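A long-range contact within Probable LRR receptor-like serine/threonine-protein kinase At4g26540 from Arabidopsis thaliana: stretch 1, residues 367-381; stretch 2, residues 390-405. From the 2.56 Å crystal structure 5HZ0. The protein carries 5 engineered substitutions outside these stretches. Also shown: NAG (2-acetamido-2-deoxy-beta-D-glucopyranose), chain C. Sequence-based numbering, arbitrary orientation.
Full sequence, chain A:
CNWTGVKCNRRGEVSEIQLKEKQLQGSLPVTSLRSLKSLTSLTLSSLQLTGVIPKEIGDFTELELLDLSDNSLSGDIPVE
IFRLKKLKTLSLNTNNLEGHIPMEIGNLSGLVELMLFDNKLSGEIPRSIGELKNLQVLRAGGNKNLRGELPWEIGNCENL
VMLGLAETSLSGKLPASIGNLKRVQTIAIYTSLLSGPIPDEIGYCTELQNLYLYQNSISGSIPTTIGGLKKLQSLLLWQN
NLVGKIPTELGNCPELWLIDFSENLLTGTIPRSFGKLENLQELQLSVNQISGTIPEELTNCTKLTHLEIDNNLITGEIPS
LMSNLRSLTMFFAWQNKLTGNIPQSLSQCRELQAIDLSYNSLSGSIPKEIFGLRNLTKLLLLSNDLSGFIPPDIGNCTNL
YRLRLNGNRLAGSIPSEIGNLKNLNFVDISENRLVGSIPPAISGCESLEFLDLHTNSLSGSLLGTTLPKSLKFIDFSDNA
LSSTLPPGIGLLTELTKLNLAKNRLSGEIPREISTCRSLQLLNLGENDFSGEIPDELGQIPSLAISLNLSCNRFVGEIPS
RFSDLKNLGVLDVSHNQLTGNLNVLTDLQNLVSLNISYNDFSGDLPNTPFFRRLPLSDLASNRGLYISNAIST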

# COMPACT_ATOMS: atom_id res chain seq x y z
N PRO A 367 8.52 26.58 -0.80
CA PRO A 367 9.12 27.26 -1.95
C PRO A 367 8.14 27.27 -3.11
O PRO A 367 7.52 26.24 -3.41
CB PRO A 367 10.35 26.39 -2.28
CG PRO A 367 10.05 25.06 -1.70
CD PRO A 367 9.25 25.35 -0.45
N LYS A 368 7.98 28.44 -3.72
CA LYS A 368 7.04 28.62 -4.82
C LYS A 368 7.34 27.66 -5.96
O LYS A 368 6.44 27.11 -6.60
CB LYS A 368 7.10 30.08 -5.30
CG LYS A 368 6.81 31.08 -4.15
CD LYS A 368 6.36 32.47 -4.67
CE LYS A 368 5.42 33.17 -3.67
NZ LYS A 368 4.87 34.46 -4.22
N GLU A 369 8.63 27.41 -6.16
CA GLU A 369 9.09 26.68 -7.34
C GLU A 369 8.57 25.25 -7.37
O GLU A 369 8.38 24.68 -8.43
CB GLU A 369 10.62 26.74 -7.46
CG GLU A 369 11.19 28.15 -7.61
CD GLU A 369 11.50 28.82 -6.27
OE1 GLU A 369 10.89 28.46 -5.23
OE2 GLU A 369 12.38 29.71 -6.24
N ILE A 370 8.32 24.67 -6.21
CA ILE A 370 7.85 23.30 -6.17
C ILE A 370 6.49 23.17 -6.86
O ILE A 370 6.15 22.11 -7.39
CB ILE A 370 7.82 22.76 -4.72
CG1 ILE A 370 8.71 21.52 -4.62
CG2 ILE A 370 6.42 22.43 -4.27
CD1 ILE A 370 10.19 21.81 -4.76
N PHE A 371 5.73 24.25 -6.88
CA PHE A 371 4.41 24.25 -7.51
C PHE A 371 4.52 24.42 -9.04
O PHE A 371 3.52 24.34 -9.76
CB PHE A 371 3.51 25.33 -6.89
CG PHE A 371 3.05 25.01 -5.48
CD1 PHE A 371 2.07 24.04 -5.25
CD2 PHE A 371 3.56 25.70 -4.39
CE1 PHE A 371 1.63 23.76 -3.97
CE2 PHE A 371 3.12 25.42 -3.10
CZ PHE A 371 2.16 24.44 -2.89
N GLY A 372 5.73 24.66 -9.52
CA GLY A 372 5.98 24.74 -10.94
C GLY A 372 6.09 23.36 -11.59
O GLY A 372 6.16 23.26 -12.82
N LEU A 373 6.11 22.30 -10.78
CA LEU A 373 6.20 20.96 -11.35
C LEU A 373 4.89 20.61 -12.06
O LEU A 373 3.80 20.67 -11.47
CB LEU A 373 6.59 19.94 -10.28
CG LEU A 373 7.93 20.25 -9.59
CD1 LEU A 373 8.12 19.44 -8.31
CD2 LEU A 373 9.09 20.00 -10.52
N ARG A 374 4.99 20.28 -13.35
CA ARG A 374 3.81 20.05 -14.17
C ARG A 374 3.34 18.61 -14.07
O ARG A 374 2.22 18.27 -14.45
CB ARG A 374 4.07 20.46 -15.63
CG ARG A 374 4.15 21.98 -15.85
CD ARG A 374 4.54 22.37 -17.28
NE ARG A 374 3.82 21.61 -18.30
CZ ARG A 374 4.37 20.65 -19.04
NH1 ARG A 374 5.65 20.35 -18.89
NH2 ARG A 374 3.64 20.00 -19.93
N ASN A 375 4.23 17.75 -13.59
CA ASN A 375 3.87 16.36 -13.33
C ASN A 375 3.60 15.90 -11.88
O ASN A 375 3.38 14.72 -11.64
CB ASN A 375 4.80 15.40 -14.10
CG ASN A 375 4.21 15.00 -15.43
OD1 ASN A 375 4.91 14.98 -16.46
ND2 ASN A 375 2.92 14.67 -15.43
N LEU A 376 3.63 16.81 -10.92
CA LEU A 376 3.48 16.43 -9.52
C LEU A 376 2.01 16.12 -9.21
O LEU A 376 1.16 17.01 -9.29
CB LEU A 376 3.95 17.59 -8.66
CG LEU A 376 4.19 17.38 -7.16
CD1 LEU A 376 5.27 16.33 -6.95
CD2 LEU A 376 4.59 18.69 -6.50
N THR A 377 1.70 14.86 -8.90
CA THR A 377 0.35 14.47 -8.46
C THR A 377 0.12 14.59 -6.95
O THR A 377 -0.97 14.92 -6.50
CB THR A 377 -0.06 13.06 -8.92
OG1 THR A 377 0.78 12.08 -8.31
CG2 THR A 377 0.07 12.95 -10.44
N LYS A 378 1.17 14.28 -6.19
CA LYS A 378 1.05 14.20 -4.74
C LYS A 378 2.05 15.11 -4.06
O LYS A 378 3.26 14.97 -4.27
CB LYS A 378 1.26 12.77 -4.28
CG LYS A 378 0.22 11.80 -4.79
CD LYS A 378 0.57 10.41 -4.30
CE LYS A 378 -0.44 9.38 -4.75
NZ LYS A 378 0.10 8.03 -4.44
N LEU A 379 1.53 16.03 -3.26
CA LEU A 379 2.39 16.87 -2.43
C LEU A 379 1.92 16.72 -0.97
O LEU A 379 0.81 17.13 -0.61
CB LEU A 379 2.34 18.33 -2.90
CG LEU A 379 3.16 19.38 -2.16
CD1 LEU A 379 4.58 18.91 -1.98
CD2 LEU A 379 3.15 20.77 -2.87
N LEU A 380 2.77 16.09 -0.15
CA LEU A 380 2.41 15.85 1.24
C LEU A 380 3.50 16.38 2.15
O LEU A 380 4.60 15.81 2.25
CB LEU A 380 2.25 14.35 1.46
CG LEU A 380 1.39 13.71 0.37
CD1 LEU A 380 1.54 12.20 0.35
CD2 LEU A 380 -0.08 14.11 0.52
N LEU A 381 3.18 17.53 2.74
CA LEU A 381 4.01 18.28 3.68
C LEU A 381 3.48 18.30 5.13
O LEU A 381 3.91 19.14 5.94
CB LEU A 381 4.28 19.69 3.14
CG LEU A 381 4.91 19.82 1.75
CD1 LEU A 381 5.20 21.28 1.48
CD2 LEU A 381 6.17 19.00 1.59
N ILE A 390 0.57 30.28 1.49
CA ILE A 390 0.49 29.36 0.37
C ILE A 390 0.65 30.22 -0.86
O ILE A 390 -0.18 31.09 -1.12
CB ILE A 390 -0.86 28.66 0.29
CG1 ILE A 390 -1.11 27.80 1.53
CG2 ILE A 390 -0.94 27.83 -0.98
CD1 ILE A 390 -2.54 27.27 1.66
N PRO A 391 1.73 29.98 -1.62
CA PRO A 391 2.10 30.80 -2.79
C PRO A 391 0.96 30.85 -3.81
O PRO A 391 0.25 29.86 -3.98
CB PRO A 391 3.29 30.05 -3.38
CG PRO A 391 3.82 29.17 -2.21
CD PRO A 391 2.61 28.81 -1.44
N PRO A 392 0.76 32.01 -4.46
CA PRO A 392 -0.21 32.04 -5.56
C PRO A 392 0.21 31.08 -6.68
O PRO A 392 -0.63 30.48 -7.36
CB PRO A 392 -0.21 33.50 -6.03
CG PRO A 392 1.01 34.12 -5.40
CD PRO A 392 1.33 33.34 -4.16
N ASP A 393 1.52 30.85 -6.82
CA ASP A 393 2.00 29.95 -7.87
C ASP A 393 1.42 28.56 -7.77
O ASP A 393 1.65 27.75 -8.67
CB ASP A 393 3.52 29.84 -7.85
CG ASP A 393 4.19 31.18 -7.77
OD1 ASP A 393 4.01 31.84 -6.72
OD2 ASP A 393 4.88 31.57 -8.75
N ILE A 394 0.70 28.26 -6.68
CA ILE A 394 0.02 26.98 -6.51
C ILE A 394 -0.88 26.69 -7.72
O ILE A 394 -1.10 25.53 -8.07
CB ILE A 394 -0.80 26.91 -5.17
CG1 ILE A 394 -1.27 25.48 -4.89
CG2 ILE A 394 -2.01 27.83 -5.20
CD1 ILE A 394 -2.31 25.39 -3.81
N GLY A 395 -1.38 27.74 -8.37
CA GLY A 395 -2.18 27.56 -9.57
C GLY A 395 -1.45 26.90 -10.76
O GLY A 395 -2.09 26.33 -11.65
N ASN A 396 -0.13 26.98 -10.76
CA ASN A 396 0.72 26.38 -11.79
C ASN A 396 0.80 24.85 -11.77
O ASN A 396 1.15 24.25 -12.77
CB ASN A 396 2.16 26.92 -11.68
CG ASN A 396 2.27 28.43 -11.92
OD1 ASN A 396 1.30 29.18 -11.73
ND2 ASN A 396 3.45 28.88 -12.34
N CYS A 397 0.46 24.21 -10.65
CA CYS A 397 0.79 22.79 -10.52
C CYS A 397 -0.38 22.03 -11.10
O CYS A 397 -1.33 21.65 -10.39
CB CYS A 397 0.93 22.46 -9.02
SG CYS A 397 2.02 21.07 -8.55
N THR A 398 -0.22 21.67 -12.37
CA THR A 398 -1.34 21.41 -13.26
C THR A 398 -2.00 20.09 -12.94
O THR A 398 -3.22 19.97 -13.02
CB THR A 398 -0.89 21.43 -14.75
OG1 THR A 398 -0.17 22.64 -15.00
CG2 THR A 398 -2.09 21.38 -15.69
N ASN A 399 -1.18 19.11 -12.60
CA ASN A 399 -1.61 17.74 -12.36
C ASN A 399 -1.81 17.38 -10.90
O ASN A 399 -2.03 16.20 -10.60
CB ASN A 399 -0.63 16.75 -13.00
CG ASN A 399 -0.78 16.67 -14.51
OD1 ASN A 399 -1.87 16.80 -15.05
ND2 ASN A 399 0.33 16.44 -15.20
N LEU A 400 -1.67 18.35 -10.00
CA LEU A 400 -1.81 18.06 -8.57
C LEU A 400 -3.13 17.38 -8.29
O LEU A 400 -4.18 17.90 -8.63
CB LEU A 400 -1.75 19.35 -7.74
CG LEU A 400 -1.37 19.21 -6.28
CD1 LEU A 400 -0.08 18.37 -6.12
CD2 LEU A 400 -1.21 20.59 -5.67
N TYR A 401 -3.05 16.22 -7.66
CA TYR A 401 -4.20 15.38 -7.34
C TYR A 401 -4.50 15.42 -5.84
O TYR A 401 -5.60 15.78 -5.41
CB TYR A 401 -3.92 13.95 -7.79
CG TYR A 401 -5.11 13.03 -7.68
CD1 TYR A 401 -6.05 12.98 -8.70
CD2 TYR A 401 -5.28 12.20 -6.58
CE1 TYR A 401 -7.13 12.14 -8.63
CE2 TYR A 401 -6.37 11.34 -6.51
CZ TYR A 401 -7.29 11.32 -7.53
OH TYR A 401 -8.38 10.49 -7.48
N ARG A 402 -3.51 15.00 -5.05
CA ARG A 402 -3.59 14.94 -3.60
C ARG A 402 -2.64 15.94 -2.94
O ARG A 402 -1.42 15.87 -3.11
CB ARG A 402 -3.28 13.52 -3.13
CG ARG A 402 -3.18 13.30 -1.62
CD ARG A 402 -3.02 11.82 -1.34
NE ARG A 402 -3.15 11.52 0.06
CZ ARG A 402 -4.31 11.35 0.68
NH1 ARG A 402 -4.34 11.07 1.97
NH2 ARG A 402 -5.44 11.47 -0.01
N LEU A 403 -3.23 16.87 -2.20
CA LEU A 403 -2.49 17.93 -1.52
C LEU A 403 -2.75 17.91 -0.01
O LEU A 403 -3.90 18.07 0.44
CB LEU A 403 -2.91 19.30 -2.08
CG LEU A 403 -2.15 20.47 -1.44
CD1 LEU A 403 -0.67 20.42 -1.80
CD2 LEU A 403 -2.75 21.82 -1.83
N ARG A 404 -1.71 17.69 0.79
CA ARG A 404 -1.88 17.75 2.24
C ARG A 404 -0.83 18.64 2.89
O ARG A 404 0.35 18.29 2.95
CB ARG A 404 -1.84 16.34 2.82
CG ARG A 404 -2.82 15.40 2.15
CD ARG A 404 -3.10 14.22 3.03
NE ARG A 404 -3.72 14.66 4.28
CZ ARG A 404 -4.02 13.85 5.29
NH1 ARG A 404 -3.75 12.55 5.22
NH2 ARG A 404 -4.59 14.36 6.38
N LEU A 405 -1.29 19.81 3.32
CA LEU A 405 -0.47 20.81 4.01
C LEU A 405 -0.76 20.90 5.51
O LEU A 405 -0.24 21.78 6.20
CB LEU A 405 -0.58 22.18 3.34
CG LEU A 405 -0.21 22.23 1.86
CD1 LEU A 405 -0.21 23.68 1.36
CD2 LEU A 405 1.14 21.60 1.62
C1 NAG C . 3.55 30.32 -12.26
C2 NAG C . 5.04 30.59 -12.11
C3 NAG C . 5.38 32.08 -12.22
C4 NAG C . 4.75 32.63 -13.49
C5 NAG C . 3.25 32.35 -13.44
C6 NAG C . 2.50 33.00 -14.61
C7 NAG C . 6.34 29.03 -10.79
C8 NAG C . 6.88 28.66 -9.44
N2 NAG C . 5.53 30.08 -10.84
O3 NAG C . 6.78 32.26 -12.18
O4 NAG C . 4.96 34.02 -13.62
O5 NAG C . 3.02 30.96 -13.40
O6 NAG C . 3.31 32.98 -15.77
O7 NAG C . 6.63 28.37 -11.78

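Two successive leucine-rich repeats stack here, joined by a short parallel strand pairing at one end and by apolar packing around Phe371 at the other. Strands 378-380 and 402-404 run in register. Thr377 O accepts from both Tyr401 N (2.7 Å) and Arg402 N (2.9 Å). The ladder continues with Leu379 N to Arg402 O (3.0 Å), Arg404 N to Leu379 O (2.9 Å) and Leu381 N to Arg404 O (2.9 Å).

Leu379 and Leu403, both buried, share one face, where Leu379 CB meets Leu403 CD1 at 3.8 Å and Leu400 CD1 at 4.0 Å. Lys378, Arg402 and Arg404, all partly exposed, lie on the other with buried Leu380. There Leu380 CD2 packs against the aliphatic part of Arg404, 3.4 Å from its CG, while both arginines hydrogen-bond through their guanidinium groups elsewhere in the structure.

Phe371 points toward stretch 2 and is buried. Ile394 covers one face of its ring, with Ile394 CG1 3.5 Å from Phe371 CE1. Cys397 CB sits at the ring edge, and Pro391 CD lies 3.8 Å from Phe371 CE2. The ring is broad enough to touch Pro391, Ile394 and Cys397 at once.

At the exposed margin, Lys368 NZ and Asp393 OD1 form a long salt bridge (3.7 Å). Asp393 OD2 also accepts from N2 of the NAG (2.6 Å), which is covalently attached to Asn396 ND2.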